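Local coordinates for protein 2-nitropropane dioxygenase (Streptomyces ansochromogenes, PDB 3BW2) that probably oxidises alkyl nitronates such as propionate 3-nitronate with molecular oxygen, using an FMN cofactor held in a TIM barrel, at residues T46-G49 with M50-I54; T238-L241 with A242-E245; P249-H252 with K253-L256; A333-L336 with V337-L340. All blocks are in the same frame, centred on the assembly; numbering follows the deposited sequence.

Contact 1 (T46-G49 with M50-I54); sequences TADG and MYQEI
Met50 joins the first turn of helix 47-60 through its backbone: its N donates to Thr46 O at 3.0 Å, and the N-H...O angle of 170° makes the bond nearly straight. Its CB passes 3.6 Å from Ala47 O, after which the side chain leaves the turn. CG stands trans to the amide nitrogen (chi1 174°), which directs the thioether to the buried side of the helix, against Val117 and Leu118 of helix 111-120 and Val67 of strand 65-70. This helix is the crossover of a beta-alpha-beta unit in the TIM barrel, linking strand 38-41 to strand 65-70. Both backbone polar atoms of Gly49 are bonded. Thr46, at the N-cap position, accepts from Gly49 N with OG1 at 2.9 Å, while Gly49 O receives Glu53 N in a longer bond of 3.3 Å. Asp48 works on the exposed side. Its O takes Gln52 N at 2.9 Å, one turn on, and Gln52 CG lies alongside, 3.2 Å from that same oxygen. A bend at chi2 folds the Gln52 amide back so that NE2 reaches Asp48 OD1 at 3.0 Å. That bond is weak: the N-H points poorly at the oxygen, and the carboxylate and amide planes are turned 41° apart. Beside them, Tyr51 directs its ring away from the turn, and its hydroxyl is hydrogen-bonded to Asp121.

Contact 2 (T238-L241 with A242-E245); sequences TAFL and ATDE. With FMN (flavin mononucleotide), chain B.
The Phe240 ring meets Thr243 by a slanting approach: the methyl CG2 of Thr243 lies 4.2 Å from ring atom CD1, placed obliquely, and the two side chains run side by side in the same direction. Val31 of helix 25-33 also touches this ring. The other flat group is the flavin, whose methyl C7M, on the rim of the benzenoid ring, is met by Leu241 CD1 at 3.9 Å. Phe240 and Leu241 belong to the short helix 238-241, which follows strand 233-236 of the TIM barrel and turns its N-terminus to the FMN phosphate, an arrangement familiar from FMN-dependent barrels. The evidence is direct: Thr238 N donates to FMN O3P at 3.0 Å with an N-H...O angle of 165°, and Thr238 OG1 donates to the same oxygen at 2.8 Å. Two bonds from one residue thus grip a single phosphate oxygen, and the positive end of the helix probably helps to balance its charge. Thr238 OG1 is held a second time, by Gly322 N. At the end of the helix the chain passes through a type I turn with Leu241 and Ala242 at its corners. Thr243 N closes this turn on Phe240 O at 3.1 Å, coming from well above the carbonyl plane. A chi1 of 62° places Thr243 OG1 between its own N and carbonyl carbon, bringing the hydroxyl within 2.7 Å of the same oxygen, Phe240 O, which it approaches only 15° out of the carbonyl plane.

Contact 3 (P249-H252 with K253-L256); sequences PGPH and KRAL
Arg254 folds back over the Gly250-Pro251 peptide, and here side chain and backbone meet closely, although the arginine itself is exposed. One face of the guanidinium lies over the peptide: Gly250 C is 3.3 Å above the centre of the plane, and Pro251 N sits toward the rim. At the same end, NH2 of Arg254 approaches CG of Pro251 to 3.3 Å, the ring and the arginine running side by side. A bend at chi3 (-75°) turns the flat group over the backbone, and Gly250 has no side chain to stand in its way. Pro251 N, a tertiary amide nitrogen, has no hydrogen to give and its lone pair is tied up in the peptide bond, so the approach to it is packing and not a hydrogen bond.

The turn belongs to helix 250-255, which follows strand 233-236 and helix 238-241 in the TIM barrel and lies near the bound FMN. Pro249 occupies its N-cap position, and Pro251 falls in the first turn, where a backbone N-H is not needed for the helical bonding. Lys253 N donates to Pro249 O at 3.0 Å, Arg254 N to Gly250 O at 2.8 Å, and Ala255 N to Pro251 O at 3.1 Å.

On the buried side the two segments touch more loosely. Leu256 CD2 lies at the edge of the His252 ring, 4.4 Å from CD2 of that histidine. The polar ends of His252 and Lys253 have their partners outside the two segments: His252 NE2 bonds to Trp320 O, while Lys253, extended beyond CG, carries NZ to Ser246 O and Thr243 O.

Contact 4 (A333-L336 with V337-L340); sequences AGRL and VEVL
Glu338 climbs back along helix 333-350 to meet Arg335, and each of its side-chain atoms can be placed in turn. CB lies 3.4 Å from Arg335 O. CG, set beside the backbone N by its first torsion, comes to 3.3 Å from Gly334 O, the carbonyl that also accepts Glu338 N. The chain continues extended, and CD stands 3.6 Å from Arg335 NE. At the tip, OE2 receives the N-H of Arg335 NE at 2.9 Å, a salt bridge across three residues of the helix, while OE1 stays farther off, 3.9 Å from Arg335 NE. The N-H...O angle is 155°, yet the nitrogen meets OE2 from above the carboxylate plane, 49° out of it; the two flat groups stand 59° apart. Bends at chi2 and chi3 of Arg335 bring NE round to this oxygen. A water lies at the edge of the guanidinium, in its plane, and donates a short bond to Glu338 OE2 while taking a weak one from Arg335 NH2. Both charged residues are exposed, so solvent probably softens the pairing. A different face of the helix is apolar: Leu340 CD1 touches Leu336 CG at 3.9 Å. Toward the barrel, Ala333, Leu336 and Val337 pack on Phe240 of helix 238-241, and Ala333 also rests on Leu27 and Ala30 of helix 25-33.

The four contacts follow one another along the chain of a single TIM barrel. Contact 1, on the crossover helix 47-60, stands apart, its centre about 22 Å from that of contact 2. Contacts 2, 3 and 4 form a connected group: contact 2 lies about 10 Å, centre to centre, from both contact 3 and contact 4, whereas those two are about 20 Å apart and do not touch. Leu241 CD2 packs 3.4 Å from His252 NE2, joining helices 238-241 and 250-255 beside the FMN. At its junction with contact 4, Glu245 OE1 probably accepts from Ala333 N at 2.8 Å, tying the loop that follows the phosphate-binding helix 238-241 to the start of helix 333-350.

Contact 1 (T46-G49 with M50-I54)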
ATOM      1  N   THR A  46      21.687 -23.464  -9.204  1.00 22.51           N
ATOM      2  CA  THR A  46      21.808 -24.867  -8.826  1.00 22.26           C
ATOM      3  C   THR A  46      22.373 -24.823  -7.416  1.00 21.82           C
ATOM      4  O   THR A  46      22.863 -23.779  -6.977  1.00 21.67           O
ATOM      5  CB  THR A  46      22.820 -25.641  -9.708  1.00 23.92           C
ATOM      6  OG1 THR A  46      24.112 -25.028  -9.598  1.00 23.59           O
ATOM      7  CG2 THR A  46      22.379 -25.650 -11.165  1.00 24.80           C
ATOM      8  N   ALA A  47      22.303 -25.938  -6.701  1.00 20.76           N
ATOM      9  CA  ALA A  47      22.833 -25.986  -5.345  1.00 22.25           C
ATOM     10  C   ALA A  47      24.320 -25.642  -5.377  1.00 23.10           C
ATOM     11  O   ALA A  47      24.852 -25.029  -4.445  1.00 22.68           O
ATOM     12  CB  ALA A  47      22.626 -27.375  -4.746  1.00 22.04           C
ATOM     13  N   ASP A  48      24.990 -26.037  -6.455  1.00 23.39           N
ATOM     14  CA  ASP A  48      26.414 -25.757  -6.595  1.00 26.10           C
ATOM     15  C   ASP A  48      26.664 -24.272  -6.807  1.00 24.91           C
ATOM     16  O   ASP A  48      27.580 -23.701  -6.218  1.00 23.98           O
ATOM     17  CB  ASP A  48      27.011 -26.533  -7.768  1.00 29.30           C
ATOM     18  CG  ASP A  48      28.491 -26.248  -7.954  1.00 34.13           C
ATOM     19  OD1 ASP A  48      29.270 -26.513  -7.014  1.00 34.98           O
ATOM     20  OD2 ASP A  48      28.875 -25.752  -9.037  1.00 39.37           O
ATOM     21  N   GLY A  49      25.853 -23.654  -7.661  1.00 24.64           N
ATOM     22  CA  GLY A  49      26.005 -22.233  -7.919  1.00 23.99           C
ATOM     23  C   GLY A  49      25.853 -21.460  -6.626  1.00 23.40           C
ATOM     24  O   GLY A  49      26.637 -20.564  -6.324  1.00 23.78           O
ATOM     25  N   MET A  50      24.833 -21.817  -5.854  1.00 23.92           N
ATOM     26  CA  MET A  50      24.585 -21.173  -4.577  1.00 22.28           C
ATOM     27  C   MET A  50      25.796 -21.373  -3.671  1.00 23.61           C
ATOM     28  O   MET A  50      26.288 -20.430  -3.052  1.00 21.59           O
ATOM     29  CB  MET A  50      23.352 -21.786  -3.909  1.00 24.14           C
ATOM     30  CG  MET A  50      23.087 -21.279  -2.492  1.00 21.16           C
ATOM     31  SD  MET A  50      21.818 -22.245  -1.636  1.00 20.91           S
ATOM     32  CE  MET A  50      22.832 -23.444  -0.794  1.00 19.77           C
ATOM     33  N   TYR A  51      26.286 -22.607  -3.604  1.00 23.19           N
ATOM     34  CA  TYR A  51      27.421 -22.909  -2.746  1.00 24.39           C
ATOM     35  C   TYR A  51      28.666 -22.098  -3.089  1.00 23.24           C
ATOM     36  O   TYR A  51      29.376 -21.650  -2.192  1.00 22.01           O
ATOM     37  CB  TYR A  51      27.739 -24.406  -2.789  1.00 26.69           C
ATOM     38  CG  TYR A  51      28.613 -24.869  -1.639  1.00 31.59           C
ATOM     39  CD1 TYR A  51      28.489 -24.299  -0.371  1.00 34.29           C
ATOM     40  CD2 TYR A  51      29.522 -25.910  -1.806  1.00 35.64           C
ATOM     41  CE1 TYR A  51      29.247 -24.758   0.709  1.00 36.36           C
ATOM     42  CE2 TYR A  51      30.288 -26.382  -0.732  1.00 37.64           C
ATOM     43  CZ  TYR A  51      30.143 -25.802   0.522  1.00 39.17           C
ATOM     44  OH  TYR A  51      30.882 -26.277   1.590  1.00 39.15           O
ATOM     45  N   GLN A  52      28.928 -21.902  -4.379  1.00 22.95           N
ATOM     46  CA  GLN A  52      30.094 -21.130  -4.792  1.00 24.46           C
ATOM     47  C   GLN A  52      29.994 -19.686  -4.311  1.00 23.36           C
ATOM     48  O   GLN A  52      30.992 -19.098  -3.895  1.00 23.07           O
ATOM     49  CB  GLN A  52      30.256 -21.158  -6.315  1.00 27.19           C
ATOM     50  CG  GLN A  52      30.444 -22.553  -6.897  1.00 34.12           C
ATOM     51  CD  GLN A  52      31.498 -23.355  -6.153  1.00 38.58           C
ATOM     52  OE1 GLN A  52      32.637 -22.914  -6.001  1.00 40.29           O
ATOM     53  NE2 GLN A  52      31.120 -24.543  -5.685  1.00 42.12           N
ATOM     54  N   GLU A  53      28.799 -19.105  -4.367  1.00 21.60           N
ATOM     55  CA  GLU A  53      28.638 -17.726  -3.913  1.00 22.27           C
ATOM     56  C   GLU A  53      28.831 -17.639  -2.403  1.00 22.88           C
ATOM     57  O   GLU A  53      29.431 -16.690  -1.897  1.00 23.29           O
ATOM     58  CB  GLU A  53      27.260 -17.180  -4.290  1.00 21.86           C
ATOM     59  CG  GLU A  53      27.050 -16.959  -5.777  1.00 22.90           C
ATOM     60  CD  GLU A  53      25.939 -15.961  -6.049  1.00 24.79           C
ATOM     61  OE1 GLU A  53      24.892 -16.038  -5.369  1.00 21.00           O
ATOM     62  OE2 GLU A  53      26.111 -15.105  -6.944  1.00 24.33           O
ATOM     63  N   ILE A  54      28.318 -18.628  -1.680  1.00 22.85           N
ATOM     64  CA  ILE A  54      28.468 -18.647  -0.231  1.00 22.66           C
ATOM     65  C   ILE A  54      29.953 -18.640   0.127  1.00 23.19           C
ATOM     66  O   ILE A  54      30.392 -17.873   0.985  1.00 24.78           O
ATOM     67  CB  ILE A  54      27.787 -19.894   0.384  1.00 22.93           C
ATOM     68  CG1 ILE A  54      26.265 -19.756   0.265  1.00 21.57           C
ATOM     69  CG2 ILE A  54      28.192 -20.055   1.844  1.00 21.09           C
ATOM     70  CD1 ILE A  54      25.490 -20.998   0.665  1.00 21.67           C
TER

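Contact 2 (T238-L241 with A242-E245)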
ATOM      1  N   THR A 238      14.854  -2.817  -4.048  1.00 17.28           N
ATOM      2  CA  THR A 238      15.040  -1.774  -5.056  1.00 17.19           C
ATOM      3  C   THR A 238      16.106  -0.733  -4.702  1.00 17.46           C
ATOM      4  O   THR A 238      16.877  -0.314  -5.568  1.00 18.08           O
ATOM      5  CB  THR A 238      13.696  -1.060  -5.358  1.00 18.21           C
ATOM      6  OG1 THR A 238      12.750  -2.017  -5.860  1.00 16.84           O
ATOM      7  CG2 THR A 238      13.891   0.035  -6.405  1.00 15.94           C
ATOM      8  N   ALA A 239      16.161  -0.319  -3.441  1.00 15.97           N
ATOM      9  CA  ALA A 239      17.157   0.665  -3.029  1.00 17.35           C
ATOM     10  C   ALA A 239      18.581   0.156  -3.294  1.00 18.10           C
ATOM     11  O   ALA A 239      19.462   0.931  -3.657  1.00 16.49           O
ATOM     12  CB  ALA A 239      16.982   1.007  -1.550  1.00 16.24           C
ATOM     13  N   PHE A 240      18.805  -1.146  -3.128  1.00 16.06           N
ATOM     14  CA  PHE A 240      20.135  -1.712  -3.367  1.00 18.70           C
ATOM     15  C   PHE A 240      20.349  -2.154  -4.815  1.00 18.70           C
ATOM     16  O   PHE A 240      21.484  -2.320  -5.259  1.00 17.53           O
ATOM     17  CB  PHE A 240      20.384  -2.890  -2.423  1.00 16.99           C
ATOM     18  CG  PHE A 240      20.718  -2.470  -1.023  1.00 19.42           C
ATOM     19  CD1 PHE A 240      21.959  -1.911  -0.732  1.00 19.42           C
ATOM     20  CD2 PHE A 240      19.779  -2.589  -0.005  1.00 19.21           C
ATOM     21  CE1 PHE A 240      22.264  -1.472   0.555  1.00 19.02           C
ATOM     22  CE2 PHE A 240      20.071  -2.153   1.287  1.00 20.25           C
ATOM     23  CZ  PHE A 240      21.322  -1.590   1.565  1.00 19.75           C
ATOM     24  N   LEU A 241      19.254  -2.335  -5.546  1.00 19.51           N
ATOM     25  CA  LEU A 241      19.309  -2.755  -6.949  1.00 21.41           C
ATOM     26  C   LEU A 241      20.083  -1.728  -7.765  1.00 20.03           C
ATOM     27  O   LEU A 241      20.785  -2.063  -8.722  1.00 17.47           O
ATOM     28  CB  LEU A 241      17.884  -2.882  -7.502  1.00 22.01           C
ATOM     29  CG  LEU A 241      17.653  -3.377  -8.933  1.00 24.38           C
ATOM     30  CD1 LEU A 241      18.176  -4.789  -9.083  1.00 24.44           C
ATOM     31  CD2 LEU A 241      16.162  -3.359  -9.232  1.00 26.08           C
ATOM     32  N   ALA A 242      19.958  -0.474  -7.350  1.00 21.28           N
ATOM     33  CA  ALA A 242      20.592   0.653  -8.023  1.00 22.74           C
ATOM     34  C   ALA A 242      22.053   0.928  -7.651  1.00 22.54           C
ATOM     35  O   ALA A 242      22.697   1.769  -8.285  1.00 23.23           O
ATOM     36  CB  ALA A 242      19.756   1.914  -7.777  1.00 24.23           C
ATOM     37  N   THR A 243      22.575   0.238  -6.638  1.00 21.14           N
ATOM     38  CA  THR A 243      23.955   0.464  -6.207  1.00 19.02           C
ATOM     39  C   THR A 243      24.979  -0.146  -7.159  1.00 18.62           C
ATOM     40  O   THR A 243      24.658  -1.027  -7.959  1.00 18.98           O
ATOM     41  CB  THR A 243      24.204  -0.074  -4.763  1.00 18.69           C
ATOM     42  OG1 THR A 243      24.003  -1.491  -4.720  1.00 17.10           O
ATOM     43  CG2 THR A 243      23.259   0.589  -3.779  1.00 17.03           C
ATOM     44  N   ASP A 244      26.218   0.324  -7.069  1.00 18.58           N
ATOM     45  CA  ASP A 244      27.276  -0.161  -7.947  1.00 20.16           C
ATOM     46  C   ASP A 244      27.553  -1.658  -7.845  1.00 20.06           C
ATOM     47  O   ASP A 244      27.779  -2.305  -8.861  1.00 21.42           O
ATOM     48  CB  ASP A 244      28.567   0.630  -7.708  1.00 20.50           C
ATOM     49  CG  ASP A 244      28.411   2.108  -8.039  1.00 22.03           C
ATOM     50  OD1 ASP A 244      27.544   2.431  -8.874  1.00 23.34           O
ATOM     51  OD2 ASP A 244      29.155   2.946  -7.482  1.00 20.32           O
ATOM     52  N   GLU A 245      27.524  -2.210  -6.632  1.00 19.71           N
ATOM     53  CA  GLU A 245      27.784  -3.641  -6.443  1.00 19.97           C
ATOM     54  C   GLU A 245      26.676  -4.527  -6.999  1.00 19.81           C
ATOM     55  O   GLU A 245      26.886  -5.725  -7.217  1.00 18.83           O
ATOM     56  CB  GLU A 245      27.986  -3.977  -4.956  1.00 18.85           C
ATOM     57  CG  GLU A 245      29.270  -3.425  -4.350  1.00 21.70           C
ATOM     58  CD  GLU A 245      29.164  -1.964  -3.956  1.00 23.10           C
ATOM     59  OE1 GLU A 245      28.128  -1.325  -4.254  1.00 18.97           O
ATOM     60  OE2 GLU A 245      30.128  -1.456  -3.343  1.00 24.47           O
TER
HETATM   61  N1  FMN B 370      12.684 -11.851  -2.609  1.00 17.88           N
HETATM   62  C2  FMN B 370      13.091 -13.169  -2.338  1.00 19.62           C
HETATM   63  O2  FMN B 370      12.752 -13.714  -1.291  1.00 18.13           O
HETATM   64  N3  FMN B 370      13.882 -13.863  -3.238  1.00 18.73           N
HETATM   65  C4  FMN B 370      14.318 -13.311  -4.432  1.00 20.36           C
HETATM   66  O4  FMN B 370      15.034 -13.973  -5.206  1.00 18.98           O
HETATM   67  C4A FMN B 370      13.931 -11.973  -4.720  1.00 20.06           C
HETATM   68  N5  FMN B 370      14.356 -11.346  -5.889  1.00 20.55           N
HETATM   69  C5A FMN B 370      14.013 -10.022  -6.178  1.00 18.64           C
HETATM   70  C6  FMN B 370      14.490  -9.420  -7.371  1.00 18.27           C
HETATM   71  C7  FMN B 370      14.180  -8.060  -7.721  1.00 18.33           C
HETATM   72  C7M FMN B 370      15.317  -7.348  -8.492  1.00 16.34           C
HETATM   73  C8  FMN B 370      13.385  -7.343  -6.753  1.00 17.52           C
HETATM   74  C8M FMN B 370      13.506  -5.836  -6.529  1.00 14.91           C
HETATM   75  C9  FMN B 370      12.874  -7.943  -5.558  1.00 17.29           C
HETATM   76  C9A FMN B 370      13.193  -9.290  -5.262  1.00 18.30           C
HETATM   77  N10 FMN B 370      12.733  -9.926  -4.077  1.00 19.13           N
HETATM   78  C10 FMN B 370      13.105 -11.256  -3.790  1.00 18.69           C
HETATM   79  C1' FMN B 370      11.706  -9.240  -3.173  1.00 15.89           C
HETATM   80  C2' FMN B 370      12.475  -8.629  -1.975  1.00 14.30           C
HETATM   81  O2' FMN B 370      12.689  -9.644  -1.005  1.00 14.05           O
HETATM   82  C3' FMN B 370      11.672  -7.488  -1.260  1.00 14.69           C
HETATM   83  O3' FMN B 370      10.431  -8.064  -0.852  1.00 15.38           O
HETATM   84  C4' FMN B 370      11.374  -6.267  -2.145  1.00 13.56           C
HETATM   85  O4' FMN B 370      12.582  -5.912  -2.819  1.00 13.23           O
HETATM   86  C5' FMN B 370      10.878  -5.068  -1.284  1.00 13.81           C
HETATM   87  O5' FMN B 370      10.592  -3.893  -2.095  1.00 11.87           O
HETATM   88  P   FMN B 370      11.635  -2.717  -2.544  1.00 17.32           P
HETATM   89  O1P FMN B 370      12.319  -2.924  -1.235  1.00 17.59           O
HETATM   90  O2P FMN B 370      10.334  -1.951  -2.692  1.00 15.43           O
HETATM   91  O3P FMN B 370      12.014  -3.672  -3.661  1.00 16.02           O

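Contact 3 (P249-H252 with K253-L256)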
ATOM      1  N   PRO A 249      21.296  -5.543 -14.699  1.00 18.65           N
ATOM      2  CA  PRO A 249      21.685  -5.003 -16.002  1.00 19.90           C
ATOM      3  C   PRO A 249      21.568  -3.484 -16.039  1.00 19.82           C
ATOM      4  O   PRO A 249      20.699  -2.906 -15.380  1.00 17.61           O
ATOM      5  CB  PRO A 249      20.706  -5.677 -16.958  1.00 21.28           C
ATOM      6  CG  PRO A 249      20.452  -6.998 -16.296  1.00 21.86           C
ATOM      7  CD  PRO A 249      20.275  -6.595 -14.853  1.00 19.58           C
ATOM      8  N   GLY A 250      22.441  -2.847 -16.816  1.00 18.92           N
ATOM      9  CA  GLY A 250      22.423  -1.400 -16.926  1.00 19.89           C
ATOM     10  C   GLY A 250      21.073  -0.836 -17.332  1.00 20.08           C
ATOM     11  O   GLY A 250      20.636   0.171 -16.771  1.00 20.61           O
ATOM     12  N   PRO A 251      20.387  -1.445 -18.314  1.00 20.05           N
ATOM     13  CA  PRO A 251      19.078  -0.930 -18.733  1.00 20.10           C
ATOM     14  C   PRO A 251      18.058  -1.001 -17.594  1.00 20.93           C
ATOM     15  O   PRO A 251      17.102  -0.218 -17.543  1.00 16.79           O
ATOM     16  CB  PRO A 251      18.702  -1.845 -19.903  1.00 20.06           C
ATOM     17  CG  PRO A 251      20.032  -2.249 -20.458  1.00 20.42           C
ATOM     18  CD  PRO A 251      20.839  -2.519 -19.215  1.00 18.09           C
ATOM     19  N   HIS A 252      18.269  -1.950 -16.684  1.00 19.45           N
ATOM     20  CA  HIS A 252      17.377  -2.126 -15.547  1.00 18.99           C
ATOM     21  C   HIS A 252      17.650  -1.029 -14.516  1.00 18.49           C
ATOM     22  O   HIS A 252      16.725  -0.404 -13.999  1.00 18.34           O
ATOM     23  CB  HIS A 252      17.583  -3.522 -14.939  1.00 18.22           C
ATOM     24  CG  HIS A 252      16.559  -3.896 -13.913  1.00 18.93           C
ATOM     25  ND1 HIS A 252      16.375  -5.196 -13.489  1.00 17.10           N
ATOM     26  CD2 HIS A 252      15.678  -3.144 -13.210  1.00 17.41           C
ATOM     27  CE1 HIS A 252      15.428  -5.226 -12.567  1.00 18.36           C
ATOM     28  NE2 HIS A 252      14.990  -3.995 -12.378  1.00 17.36           N
ATOM     29  N   LYS A 253      18.923  -0.786 -14.221  1.00 18.25           N
ATOM     30  CA  LYS A 253      19.279   0.263 -13.274  1.00 17.73           C
ATOM     31  C   LYS A 253      18.846   1.621 -13.829  1.00 17.95           C
ATOM     32  O   LYS A 253      18.348   2.473 -13.096  1.00 19.33           O
ATOM     33  CB  LYS A 253      20.790   0.278 -13.024  1.00 18.57           C
ATOM     34  CG  LYS A 253      21.339  -0.936 -12.290  1.00 17.74           C
ATOM     35  CD  LYS A 253      22.834  -0.779 -12.038  1.00 17.82           C
ATOM     36  CE  LYS A 253      23.362  -1.887 -11.132  1.00 18.19           C
ATOM     37  NZ  LYS A 253      24.821  -1.741 -10.874  1.00 18.30           N
ATOM     38  N   ARG A 254      19.027   1.816 -15.131  1.00 18.33           N
ATOM     39  CA  ARG A 254      18.668   3.081 -15.769  1.00 18.54           C
ATOM     40  C   ARG A 254      17.166   3.352 -15.756  1.00 18.61           C
ATOM     41  O   ARG A 254      16.733   4.489 -15.576  1.00 17.08           O
ATOM     42  CB  ARG A 254      19.190   3.108 -17.213  1.00 17.63           C
ATOM     43  CG  ARG A 254      20.715   3.217 -17.320  1.00 21.28           C
ATOM     44  CD  ARG A 254      21.184   3.555 -18.736  1.00 18.08           C
ATOM     45  NE  ARG A 254      21.107   2.422 -19.655  1.00 20.75           N
ATOM     46  CZ  ARG A 254      22.020   1.455 -19.733  1.00 20.20           C
ATOM     47  NH1 ARG A 254      23.087   1.477 -18.947  1.00 21.71           N
ATOM     48  NH2 ARG A 254      21.868   0.469 -20.603  1.00 20.43           N
ATOM     49  N   ALA A 255      16.377   2.300 -15.931  1.00 18.53           N
ATOM     50  CA  ALA A 255      14.925   2.423 -15.965  1.00 20.06           C
ATOM     51  C   ALA A 255      14.308   2.952 -14.671  1.00 18.68           C
ATOM     52  O   ALA A 255      13.321   3.686 -14.707  1.00 19.10           O
ATOM     53  CB  ALA A 255      14.301   1.068 -16.326  1.00 19.25           C
ATOM     54  N   LEU A 256      14.894   2.587 -13.535  1.00 19.90           N
ATOM     55  CA  LEU A 256      14.387   3.003 -12.225  1.00 20.97           C
ATOM     56  C   LEU A 256      14.077   4.490 -12.099  1.00 21.92           C
ATOM     57  O   LEU A 256      13.077   4.868 -11.497  1.00 21.74           O
ATOM     58  CB  LEU A 256      15.379   2.614 -11.122  1.00 19.40           C
ATOM     59  CG  LEU A 256      15.734   1.132 -10.956  1.00 19.86           C
ATOM     60  CD1 LEU A 256      16.669   0.980  -9.763  1.00 21.52           C
ATOM     61  CD2 LEU A 256      14.476   0.298 -10.747  1.00 18.63           C
TER

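Contact 4 (A333-L336 with V337-L340)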
ATOM      1  N   ALA A 333      27.043   0.409  -2.374  1.00 18.27           N
ATOM      2  CA  ALA A 333      26.092  -0.089  -1.387  1.00 17.78           C
ATOM      3  C   ALA A 333      26.491   0.306   0.034  1.00 18.68           C
ATOM      4  O   ALA A 333      25.634   0.629   0.860  1.00 17.58           O
ATOM      5  CB  ALA A 333      25.974  -1.601  -1.497  1.00 17.28           C
ATOM      6  N   GLY A 334      27.791   0.276   0.315  1.00 18.88           N
ATOM      7  CA  GLY A 334      28.266   0.643   1.638  1.00 18.00           C
ATOM      8  C   GLY A 334      27.928   2.087   1.979  1.00 18.70           C
ATOM      9  O   GLY A 334      27.575   2.400   3.117  1.00 17.19           O
ATOM     10  N   ARG A 335      28.034   2.971   0.992  1.00 17.24           N
ATOM     11  CA  ARG A 335      27.726   4.374   1.213  1.00 18.09           C
ATOM     12  C   ARG A 335      26.216   4.557   1.375  1.00 18.83           C
ATOM     13  O   ARG A 335      25.767   5.428   2.117  1.00 18.56           O
ATOM     14  CB  ARG A 335      28.249   5.227   0.049  1.00 17.24           C
ATOM     15  CG  ARG A 335      29.741   5.029  -0.269  1.00 18.71           C
ATOM     16  CD  ARG A 335      30.634   5.040   0.978  1.00 18.67           C
ATOM     17  NE  ARG A 335      30.589   6.299   1.719  1.00 20.28           N
ATOM     18  CZ  ARG A 335      31.264   7.406   1.403  1.00 21.39           C
ATOM     19  NH1 ARG A 335      32.060   7.439   0.341  1.00 20.62           N
ATOM     20  NH2 ARG A 335      31.145   8.488   2.162  1.00 18.20           N
ATOM     21  N   LEU A 336      25.433   3.728   0.690  1.00 20.76           N
ATOM     22  CA  LEU A 336      23.975   3.811   0.798  1.00 20.90           C
ATOM     23  C   LEU A 336      23.544   3.431   2.215  1.00 20.90           C
ATOM     24  O   LEU A 336      22.601   4.003   2.764  1.00 20.52           O
ATOM     25  CB  LEU A 336      23.293   2.876  -0.209  1.00 19.50           C
ATOM     26  CG  LEU A 336      21.769   2.772  -0.061  1.00 20.06           C
ATOM     27  CD1 LEU A 336      21.128   4.146  -0.279  1.00 19.39           C
ATOM     28  CD2 LEU A 336      21.225   1.761  -1.059  1.00 18.63           C
ATOM     29  N   VAL A 337      24.231   2.456   2.802  1.00 20.22           N
ATOM     30  CA  VAL A 337      23.909   2.040   4.159  1.00 18.79           C
ATOM     31  C   VAL A 337      24.195   3.207   5.098  1.00 20.65           C
ATOM     32  O   VAL A 337      23.416   3.483   6.013  1.00 20.03           O
ATOM     33  CB  VAL A 337      24.743   0.813   4.590  1.00 19.34           C
ATOM     34  CG1 VAL A 337      24.529   0.535   6.073  1.00 15.43           C
ATOM     35  CG2 VAL A 337      24.337  -0.408   3.761  1.00 15.92           C
ATOM     36  N   GLU A 338      25.308   3.901   4.854  1.00 20.48           N
ATOM     37  CA  GLU A 338      25.690   5.046   5.674  1.00 21.91           C
ATOM     38  C   GLU A 338      24.656   6.164   5.571  1.00 21.94           C
ATOM     39  O   GLU A 338      24.284   6.768   6.580  1.00 22.12           O
ATOM     40  CB  GLU A 338      27.068   5.570   5.253  1.00 24.09           C
ATOM     41  CG  GLU A 338      28.195   4.573   5.497  1.00 26.61           C
ATOM     42  CD  GLU A 338      29.541   5.062   4.982  1.00 29.10           C
ATOM     43  OE1 GLU A 338      30.535   4.313   5.130  1.00 29.17           O
ATOM     44  OE2 GLU A 338      29.606   6.188   4.434  1.00 27.78           O
ATOM     45  N   VAL A 339      24.191   6.443   4.356  1.00 20.77           N
ATOM     46  CA  VAL A 339      23.187   7.483   4.162  1.00 19.48           C
ATOM     47  C   VAL A 339      21.890   7.066   4.854  1.00 19.14           C
ATOM     48  O   VAL A 339      21.265   7.862   5.555  1.00 17.69           O
ATOM     49  CB  VAL A 339      22.905   7.724   2.663  1.00 22.36           C
ATOM     50  CG1 VAL A 339      21.769   8.723   2.498  1.00 23.09           C
ATOM     51  CG2 VAL A 339      24.156   8.242   1.979  1.00 23.70           C
ATOM     52  N   LEU A 340      21.481   5.817   4.657  1.00 18.29           N
ATOM     53  CA  LEU A 340      20.259   5.330   5.290  1.00 18.15           C
ATOM     54  C   LEU A 340      20.383   5.419   6.809  1.00 17.61           C
ATOM     55  O   LEU A 340      19.433   5.806   7.496  1.00 18.19           O
ATOM     56  CB  LEU A 340      19.975   3.885   4.866  1.00 16.81           C
ATOM     57  CG  LEU A 340      19.629   3.683   3.384  1.00 16.14           C
ATOM     58  CD1 LEU A 340      19.574   2.194   3.059  1.00 13.58           C
ATOM     59  CD2 LEU A 340      18.286   4.351   3.073  1.00 17.00           C
TER
HETATM   60  O   HOH W   1      29.317   8.606   4.961  1.00 21.22           O